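Local coordinates for Lmo0181 protein (Listeria monocytogenes serovar 1/2a, PDB 5F7V) that binds the cyclic glucan cycloalternan as the substrate-binding lipoprotein of an ABC importer, and so probably serves its uptake across the cell membrane, at residues A[142-147]-A[160-165]; A[313-318]-A[328-333]; A[370-375]-A[384-389]. All blocks are in the same frame, centred on the assembly; numbering follows the deposited sequence. Where two conformers were deposited one is given.

Interaction 1: residues A[142-147]-A[160-165]; sequences AGVEYP and AKKLTD
A Schellman motif closes helix 136-142 of this periplasmic-binding-protein-type fold, and the loop leaving it runs past the last turn of helix 153-163. G143 turns the chain with positive phi (68°), and A142 before it and V144 after it both point toward 160-165. The direct contact is apolar. CB of A142 meets CD2 of L163 at 3.6 Å, the closest approach between the segments. V144 and L163 reach toward each other tip to tip. V144 has CG1 anti to its backbone N (chi1 179°), which leaves CG2 beside that N and 3.9 Å from CD2 of L163, while CG1 lies near CD1 of the same leucine. F139 of helix 136-142 touches both V144 and L163, and A246 of strand 245-251 touches L163, so the buried end of the patch joins the helix pair to the sheet. Toward the outside K162 adds its aliphatic chain and, through its ammonium, a water bridge. The chain crosses V144 obliquely, CB 4.0 Å from CG2, then bends at chi3 (-71°). One water accepts from NZ of K162 and donates to O of G143; a second accepts from N of E145, at 3.0 Å from that N.

Interaction 2: residues A[313-318]-A[328-333]; sequences IRIDNN and EILQPY
A knob-into-hole contact sets the C-terminal end of helix 308-316 against helix 327-335, with strand 321-322 in the connection between them. The knob is I315, whose side chain sits among I329, L330, P332 and Y333. Its CG1 lies beside the backbone N and anti to the carbonyl carbon (chi1 -69°), and its two branches go to different walls of the hole. CG1 meets the carbonyl O of I329 at 3.4 Å. The I315 and I329 side chains cross obliquely, CG1 of the first near CG2 of the second. CD1, at the tip, fits between CD2 of L330, 3.9 Å away, and CB of Y333. CG2 takes the other side, 3.8 Å from CB of P332 and close to N of Y333. I315 and Y333 cross at about a right angle, and Y333 swings its ring toward N318, with CG anti to its backbone N (chi1 -171°). The amide of N318 crosses that ring obliquely, the two planes 70° apart, with OD1 4.1 Å from CE2 of Y333. R342 has both as partners: it donates to OD1 of N318 and makes a cation-pi contact with the Y333 ring. N318, with positive phi, is the C-prime residue of the Schellman motif that ends helix 308-316. Its backbone O is bridged to the second helix: a water at the edge of the Y333 ring, in its plane, accepts from OH of Y333 at 2.8 Å and donates to O of N318 at 2.7 Å.

Interaction 3: residues A[370-375]-A[384-389]; sequences SEFEKV and KALKNS
The carbonyl O of A385 is gripped by two donors of the same residue: N of S389 makes the ordinary helix bond at 2.9 Å, and OG of S389 adds a second at 2.8 Å. The hydroxyl arrives above the carbonyl plane and is thus held back against its own helix. This helix, 382-397, packs in a nearly antiparallel helical hairpin against helix 361-376; the short axes of the two segments run at 168° and come within 9.0 Å.

The small side chain of A385 lets the backbones come closest at E371 and A385. CB of A385 lies 3.7 Å from CG2 of V375 and also faces CB of E371 and the edge of the F372 ring, in its plane, at CD1. CE1 of F372 meets CD2 of L386 at 3.9 Å, and this methyl too comes to the ring's edge. Helix 206-220 receives the same side of the hairpin, L212 touching both F372 and L386, while F182 packs edge-to-face with the F372 ring.

One polar bond crosses between the segments. E371 folds at chi2, so that OE1 accepts from ND2 of N388 at 2.9 Å. The bond is nearly straight at the hydrogen (177°) and lies in the amide plane, yet ND2 stands above the carboxylate plane, the two flat groups being turned 71° apart. OE2 of E371 forms a salt bridge with NZ of K374, one turn along its own helix, at 3.1 Å. The two bonds fix the carboxylate's rotation, and the ammonium probably favours its ionised form, which makes E371 a polar tie at one margin of a mostly apolar interface.

The three contacts follow one another along the chain and share no helix. Interactions 2 and 3 are buried helix-helix packings on opposite sides of the chain's centre, their centres 40 Å apart; interaction 1 is partly buried and lies farthest out, 27 Å from that centre. A direct hydrogen bond between segments occurs only in 370-375 with 384-389, where a carboxylate is buried, whereas the other two rely on apolar contact and bridging water. In interactions 1 and 2 one helix ends in a Schellman motif, while interaction 3 joins segments within continuing helices. Neither interaction 2 nor 3 touches the bound glucan, the side chains of Y333 and F372 lying about 12 and 10 Å from a glucose.

Interaction 1: residues A[142-147]-A[160-165]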
loop_
_atom_site.group_PDB
_atom_site.type_symbol
_atom_site.label_atom_id
_atom_site.label_comp_id
_atom_site.label_asym_id
_atom_site.label_seq_id
_atom_site.Cartn_x
_atom_site.Cartn_y
_atom_site.Cartn_z
ATOM N N ALA A 142 -5.639 26.721 14.283
ATOM C CA ALA A 142 -6.297 26.272 15.515
ATOM C C ALA A 142 -5.409 26.343 16.754
ATOM O O ALA A 142 -5.892 26.171 17.880
ATOM C CB ALA A 142 -6.842 24.855 15.324
ATOM N N GLY A 143 -4.115 26.576 16.592
ATOM C CA GLY A 143 -3.188 26.525 17.715
ATOM C C GLY A 143 -2.968 25.142 18.299
ATOM O O GLY A 143 -2.802 24.963 19.509
ATOM N N VAL A 144 -2.993 24.132 17.434
ATOM C CA VAL A 144 -2.753 22.748 17.817
ATOM C C VAL A 144 -1.322 22.361 17.467
ATOM O O VAL A 144 -0.854 22.607 16.346
ATOM C CB VAL A 144 -3.794 21.816 17.164
ATOM C CG1 VAL A 144 -3.551 20.348 17.522
ATOM C CG2 VAL A 144 -5.195 22.218 17.608
ATOM N N GLU A 145 -0.643 21.736 18.415
ATOM C CA GLU A 145 0.720 21.248 18.160
ATOM C C GLU A 145 0.709 20.073 17.170
ATOM O O GLU A 145 -0.191 19.250 17.156
ATOM C CB GLU A 145 1.359 20.806 19.470
ATOM C CG GLU A 145 1.478 21.931 20.493
ATOM C CD GLU A 145 2.283 23.131 20.056
ATOM O OE1 GLU A 145 3.238 23.001 19.251
ATOM O OE2 GLU A 145 2.014 24.273 20.515
ATOM N N TYR A 146 1.735 20.010 16.331
ATOM C CA TYR A 146 1.844 19.004 15.279
ATOM C C TYR A 146 1.971 17.591 15.850
ATOM O O TYR A 146 2.481 17.353 16.942
ATOM C CB TYR A 146 3.074 19.282 14.395
ATOM C CG TYR A 146 3.112 20.649 13.750
ATOM C CD1 TYR A 146 1.971 21.367 13.409
ATOM C CD2 TYR A 146 4.334 21.232 13.439
ATOM C CE1 TYR A 146 2.060 22.604 12.796
ATOM C CE2 TYR A 146 4.418 22.462 12.835
ATOM C CZ TYR A 146 3.284 23.179 12.507
ATOM O OH TYR A 146 3.347 24.423 11.932
ATOM N N PRO A 147 1.548 16.588 15.070
ATOM C CA PRO A 147 1.818 15.206 15.479
ATOM C C PRO A 147 3.280 14.916 15.798
ATOM O O PRO A 147 4.151 15.385 15.084
ATOM C CB PRO A 147 1.415 14.426 14.230
ATOM C CG PRO A 147 0.381 15.271 13.539
ATOM C CD PRO A 147 0.897 16.680 13.749
ATOM N N ALA A 160 -7.558 15.829 16.719
ATOM C CA ALA A 160 -8.609 15.763 15.704
ATOM C C ALA A 160 -9.873 16.452 16.173
ATOM O O ALA A 160 -10.533 17.129 15.377
ATOM C CB ALA A 160 -8.928 14.325 15.344
ATOM N N LYS A 161 -10.242 16.308 17.435
ATOM C CA LYS A 161 -11.420 16.976 17.949
ATOM C C LYS A 161 -11.246 18.491 17.911
ATOM O O LYS A 161 -12.153 19.223 17.460
ATOM C CB LYS A 161 -11.744 16.464 19.369
ATOM C CG LYS A 161 -12.298 15.042 19.389
ATOM C CD LYS A 161 -12.321 14.428 20.794
ATOM C CE LYS A 161 -12.703 12.972 20.713
ATOM N NZ LYS A 161 -12.654 12.356 22.069
ATOM N N LYS A 162 -10.103 19.018 18.321
ATOM C CA LYS A 162 -9.884 20.455 18.297
ATOM C C LYS A 162 -9.756 21.011 16.883
ATOM O O LYS A 162 -10.091 22.153 16.674
ATOM C CB LYS A 162 -8.615 20.797 19.078
ATOM C CG LYS A 162 -8.791 20.506 20.560
ATOM C CD LYS A 162 -7.619 20.980 21.424
ATOM C CE LYS A 162 -6.369 20.157 21.221
ATOM N NZ LYS A 162 -5.215 20.602 22.047
ATOM N N LEU A 163 -9.412 20.171 15.914
ATOM C CA LEU A 163 -9.240 20.598 14.537
ATOM C C LEU A 163 -10.499 20.442 13.714
ATOM O O LEU A 163 -10.516 20.891 12.572
ATOM C CB LEU A 163 -8.082 19.841 13.879
ATOM C CG LEU A 163 -6.697 20.253 14.397
ATOM C CD1 LEU A 163 -5.661 19.144 14.226
ATOM C CD2 LEU A 163 -6.241 21.570 13.857
ATOM N N THR A 164 -11.524 19.815 14.250
ATOM C CA THR A 164 -12.799 19.699 13.505
ATOM C C THR A 164 -13.592 20.973 13.639
ATOM O O THR A 164 -13.765 21.482 14.739
ATOM C CB THR A 164 -13.561 18.484 14.049
ATOM O OG1 THR A 164 -12.758 17.314 13.800
ATOM C CG2 THR A 164 -14.897 18.349 13.333
ATOM N N ASP A 165 -14.061 21.485 12.502
ATOM C CA ASP A 165 -14.840 22.724 12.439
ATOM C C ASP A 165 -16.006 22.439 11.513
ATOM O O ASP A 165 -15.918 22.597 10.288
ATOM C CB ASP A 165 -13.947 23.852 11.941
ATOM C CG ASP A 165 -14.660 25.177 11.884
ATOM O OD1 ASP A 165 -15.850 25.314 12.294
ATOM O OD2 ASP A 165 -13.972 26.112 11.408
HETATM O O HOH W 1 -4.828 23.261 21.356
HETATM O O HOH W 2 -2.017 21.021 20.959
#

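Interaction 2: residues A[313-318]-A[328-333]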
loop_
_atom_site.group_PDB
_atom_site.type_symbol
_atom_site.label_atom_id
_atom_site.label_comp_id
_atom_site.label_asym_id
_atom_site.label_seq_id
_atom_site.Cartn_x
_atom_site.Cartn_y
_atom_site.Cartn_z
ATOM N N ILE A 313 15.189 7.612 -11.418
ATOM C CA ILE A 313 13.924 8.171 -11.879
ATOM C C ILE A 313 12.862 8.078 -10.786
ATOM O O ILE A 313 12.134 9.033 -10.552
ATOM C CB ILE A 313 13.452 7.483 -13.168
ATOM C CG1 ILE A 313 14.367 7.802 -14.361
ATOM C CG2 ILE A 313 12.016 7.853 -13.512
ATOM C CD1 ILE A 313 14.190 6.806 -15.492
ATOM N N ARG A 314 12.801 6.912 -10.156
ATOM C CA ARG A 314 11.831 6.671 -9.115
ATOM C C ARG A 314 12.006 7.677 -7.979
ATOM O O ARG A 314 11.035 8.230 -7.495
ATOM C CB ARG A 314 12.002 5.233 -8.632
ATOM C CG ARG A 314 10.942 4.888 -7.626
ATOM C CD ARG A 314 10.884 3.418 -7.325
ATOM N NE ARG A 314 10.406 2.597 -8.422
ATOM C CZ ARG A 314 9.131 2.340 -8.688
ATOM N NH1 ARG A 314 8.880 1.510 -9.681
ATOM N NH2 ARG A 314 8.146 2.856 -7.962
ATOM N N ILE A 315 13.240 7.808 -7.510
ATOM C CA ILE A 315 13.587 8.746 -6.464
ATOM C C ILE A 315 13.222 10.172 -6.854
ATOM O O ILE A 315 12.593 10.905 -6.076
ATOM C CB ILE A 315 15.074 8.590 -6.069
ATOM C CG1 ILE A 315 15.377 7.269 -5.354
ATOM C CG2 ILE A 315 15.559 9.803 -5.269
ATOM C CD1 ILE A 315 14.890 7.145 -3.922
ATOM N N ASP A 316 13.615 10.556 -8.054
ATOM C CA ASP A 316 13.312 11.919 -8.495
ATOM C C ASP A 316 11.830 12.260 -8.511
ATOM O O ASP A 316 11.458 13.415 -8.283
ATOM C CB ASP A 316 13.874 12.169 -9.902
ATOM C CG ASP A 316 13.838 13.628 -10.254
ATOM O OD1 ASP A 316 14.384 14.450 -9.488
ATOM O OD2 ASP A 316 13.222 13.941 -11.293
ATOM N N ASN A 317 11.004 11.258 -8.761
ATOM C CA ASN A 317 9.559 11.431 -8.829
ATOM C C ASN A 317 8.796 11.096 -7.549
ATOM O O ASN A 317 7.559 11.111 -7.576
ATOM C CB ASN A 317 9.042 10.634 -10.036
ATOM C CG ASN A 317 9.441 11.300 -11.335
ATOM O OD1 ASN A 317 8.869 12.333 -11.723
ATOM N ND2 ASN A 317 10.495 10.809 -11.959
ATOM N N ASN A 318 9.502 10.806 -6.454
ATOM C CA ASN A 318 8.897 10.431 -5.175
ATOM C C ASN A 318 7.991 9.221 -5.304
ATOM O O ASN A 318 7.044 9.096 -4.528
ATOM C CB ASN A 318 8.101 11.584 -4.571
ATOM C CG ASN A 318 8.954 12.791 -4.274
ATOM O OD1 ASN A 318 9.901 12.710 -3.496
ATOM N ND2 ASN A 318 8.605 13.924 -4.869
ATOM N N GLU A 328 23.484 6.666 -1.609
ATOM C CA GLU A 328 23.589 7.753 -2.587
ATOM C C GLU A 328 22.341 7.775 -3.448
ATOM O O GLU A 328 21.894 8.858 -3.791
ATOM C CB GLU A 328 24.848 7.711 -3.451
ATOM C CG GLU A 328 26.127 7.737 -2.626
ATOM C CD GLU A 328 26.499 6.345 -2.153
ATOM O OE1 GLU A 328 26.759 5.481 -3.025
ATOM O OE2 GLU A 328 26.504 6.107 -0.924
ATOM N N ILE A 329 21.780 6.617 -3.795
ATOM C CA ILE A 329 20.517 6.586 -4.514
ATOM C C ILE A 329 19.371 7.173 -3.681
ATOM O O ILE A 329 18.540 7.899 -4.223
ATOM C CB ILE A 329 20.183 5.141 -4.955
ATOM C CG1 ILE A 329 21.177 4.682 -6.031
ATOM C CG2 ILE A 329 18.742 4.981 -5.454
ATOM C CD1 ILE A 329 20.956 5.263 -7.411
ATOM N N LEU A 330 19.334 6.894 -2.386
ATOM C CA LEU A 330 18.258 7.388 -1.521
ATOM C C LEU A 330 18.381 8.831 -1.055
ATOM O O LEU A 330 17.394 9.450 -0.675
ATOM C CB LEU A 330 18.128 6.537 -0.255
ATOM C CG LEU A 330 17.486 5.152 -0.346
ATOM C CD1 LEU A 330 17.613 4.358 0.947
ATOM C CD2 LEU A 330 16.009 5.325 -0.666
ATOM N N GLN A 331 19.594 9.371 -1.062
ATOM C CA GLN A 331 19.786 10.713 -0.512
ATOM C C GLN A 331 18.877 11.785 -1.104
ATOM O O GLN A 331 18.347 12.565 -0.308
ATOM C CB GLN A 331 21.248 11.138 -0.632
ATOM C CG GLN A 331 21.612 12.369 0.202
ATOM C CD GLN A 331 21.302 12.190 1.683
ATOM O OE1 GLN A 331 21.640 11.176 2.279
ATOM N NE2 GLN A 331 20.643 13.164 2.288
ATOM N N PRO A 332 18.673 11.857 -2.434
ATOM C CA PRO A 332 17.779 12.906 -2.941
ATOM C C PRO A 332 16.365 12.783 -2.371
ATOM O O PRO A 332 15.687 13.802 -2.218
ATOM C CB PRO A 332 17.846 12.725 -4.469
ATOM C CG PRO A 332 19.164 12.075 -4.720
ATOM C CD PRO A 332 19.344 11.145 -3.547
ATOM N N TYR A 333 15.899 11.579 -2.044
ATOM C CA TYR A 333 14.588 11.433 -1.401
ATOM C C TYR A 333 14.548 12.036 -0.018
ATOM O O TYR A 333 13.536 12.611 0.381
ATOM C CB TYR A 333 14.211 9.949 -1.343
ATOM C CG TYR A 333 12.802 9.671 -0.909
ATOM C CD1 TYR A 333 12.445 9.601 0.432
ATOM C CD2 TYR A 333 11.787 9.486 -1.839
ATOM C CE1 TYR A 333 11.152 9.336 0.820
ATOM C CE2 TYR A 333 10.478 9.235 -1.464
ATOM C CZ TYR A 333 10.163 9.156 -0.133
ATOM O OH TYR A 333 8.886 8.905 0.272
HETATM O O HOH W 3 7.134 8.605 -1.852
#

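Interaction 3: residues A[370-375]-A[384-389]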
loop_
_atom_site.group_PDB
_atom_site.type_symbol
_atom_site.label_atom_id
_atom_site.label_comp_id
_atom_site.label_asym_id
_atom_site.label_seq_id
_atom_site.Cartn_x
_atom_site.Cartn_y
_atom_site.Cartn_z
ATOM N N SER A 370 -17.154 -4.606 3.537
ATOM C CA SER A 370 -18.599 -4.352 3.513
ATOM C C SER A 370 -19.115 -4.284 4.966
ATOM O O SER A 370 -19.911 -3.400 5.281
ATOM C CB SER A 370 -19.308 -5.443 2.714
ATOM O OG SER A 370 -20.718 -5.343 2.820
ATOM N N GLU A 371 -18.677 -5.188 5.843
ATOM C CA GLU A 371 -19.111 -5.159 7.246
ATOM C C GLU A 371 -18.682 -3.865 7.919
ATOM O O GLU A 371 -19.437 -3.297 8.695
ATOM C CB GLU A 371 -18.568 -6.363 8.006
ATOM C CG GLU A 371 -19.208 -7.667 7.546
ATOM C CD GLU A 371 -20.719 -7.706 7.644
ATOM O OE1 GLU A 371 -21.197 -7.457 8.780
ATOM O OE2 GLU A 371 -21.439 -7.897 6.635
ATOM N N PHE A 372 -17.461 -3.405 7.659
ATOM C CA PHE A 372 -16.985 -2.176 8.260
ATOM C C PHE A 372 -17.764 -0.968 7.749
ATOM O O PHE A 372 -18.105 -0.092 8.539
ATOM C CB PHE A 372 -15.494 -1.990 8.015
ATOM C CG PHE A 372 -14.590 -2.914 8.771
ATOM C CD1 PHE A 372 -15.029 -3.858 9.702
ATOM C CD2 PHE A 372 -13.227 -2.843 8.537
ATOM C CE1 PHE A 372 -14.153 -4.673 10.376
ATOM C CE2 PHE A 372 -12.344 -3.672 9.185
ATOM C CZ PHE A 372 -12.807 -4.583 10.121
ATOM N N GLU A 373 -18.071 -0.920 6.463
ATOM C CA GLU A 373 -18.870 0.152 5.910
ATOM C C GLU A 373 -20.223 0.230 6.605
ATOM O O GLU A 373 -20.756 1.304 6.890
ATOM C CB GLU A 373 -19.014 -0.036 4.392
ATOM C CG GLU A 373 -19.653 1.159 3.722
ATOM C CD GLU A 373 -18.684 2.236 3.342
ATOM O OE1 GLU A 373 -17.542 2.267 3.862
ATOM O OE2 GLU A 373 -19.136 3.059 2.486
ATOM N N LYS A 374 -20.814 -0.918 6.885
ATOM C CA LYS A 374 -22.106 -0.922 7.572
ATOM C C LYS A 374 -21.963 -0.268 8.938
ATOM O O LYS A 374 -22.906 0.386 9.380
ATOM C CB LYS A 374 -22.679 -2.332 7.752
ATOM C CG LYS A 374 -23.178 -2.990 6.479
ATOM C CD LYS A 374 -23.571 -4.431 6.729
ATOM C CE LYS A 374 -23.815 -5.219 5.469
ATOM N NZ LYS A 374 -24.150 -6.617 5.836
ATOM N N VAL A 375 -20.856 -0.444 9.654
ATOM C CA VAL A 375 -20.723 0.259 10.941
ATOM C C VAL A 375 -20.670 1.754 10.709
ATOM O O VAL A 375 -21.347 2.518 11.388
ATOM C CB VAL A 375 -19.447 -0.198 11.664
ATOM C CG1 VAL A 375 -19.354 0.513 13.007
ATOM C CG2 VAL A 375 -19.402 -1.715 11.797
ATOM N N LYS A 384 -20.336 -6.604 15.972
ATOM C CA LYS A 384 -21.023 -7.440 14.983
ATOM C C LYS A 384 -20.183 -7.568 13.721
ATOM O O LYS A 384 -20.090 -8.651 13.126
ATOM C CB LYS A 384 -22.399 -6.884 14.639
ATOM C CG LYS A 384 -23.393 -7.095 15.779
ATOM C CD LYS A 384 -24.800 -6.657 15.374
ATOM C CE LYS A 384 -24.900 -5.166 15.123
ATOM N NZ LYS A 384 -26.319 -4.762 14.988
ATOM N N ALA A 385 -19.539 -6.503 13.295
ATOM C CA ALA A 385 -18.702 -6.554 12.129
ATOM C C ALA A 385 -17.567 -7.561 12.279
ATOM O O ALA A 385 -17.271 -8.285 11.334
ATOM C CB ALA A 385 -18.128 -5.179 11.811
ATOM N N LEU A 386 -16.940 -7.572 13.449
ATOM C CA LEU A 386 -15.833 -8.487 13.701
ATOM C C LEU A 386 -16.309 -9.914 13.867
ATOM O O LEU A 386 -15.594 -10.830 13.418
ATOM C CB LEU A 386 -15.001 -7.976 14.866
ATOM C CG LEU A 386 -14.257 -6.694 14.539
ATOM C CD1 LEU A 386 -13.668 -6.130 15.799
ATOM C CD2 LEU A 386 -13.174 -6.876 13.480
ATOM N N LYS A 387 -17.458 -10.141 14.503
ATOM C CA LYS A 387 -18.024 -11.488 14.594
ATOM C C LYS A 387 -18.296 -12.003 13.202
ATOM O O LYS A 387 -17.915 -13.126 12.836
ATOM C CB LYS A 387 -19.307 -11.488 15.396
ATOM C CG LYS A 387 -19.974 -12.841 15.445
ATOM C CD LYS A 387 -21.359 -12.794 16.106
ATOM C CE LYS A 387 -21.962 -14.178 16.349
ATOM N NZ LYS A 387 -22.134 -14.950 15.111
ATOM N N ASN A 388 -18.955 -11.190 12.384
ATOM C CA ASN A 388 -19.287 -11.620 11.016
ATOM C C ASN A 388 -18.045 -11.895 10.186
ATOM O O ASN A 388 -18.022 -12.846 9.413
ATOM C CB ASN A 388 -20.171 -10.558 10.372
ATOM C CG ASN A 388 -21.529 -10.459 11.027
ATOM O OD1 ASN A 388 -21.957 -11.308 11.813
ATOM N ND2 ASN A 388 -22.222 -9.391 10.710
ATOM N N SER A 389 -17.031 -11.059 10.364
ATOM C CA SER A 389 -15.766 -11.256 9.670
ATOM C C SER A 389 -15.056 -12.530 10.122
ATOM O O SER A 389 -14.486 -13.218 9.292
ATOM C CB SER A 389 -14.840 -10.072 9.900
ATOM O OG SER A 389 -15.364 -8.873 9.360
#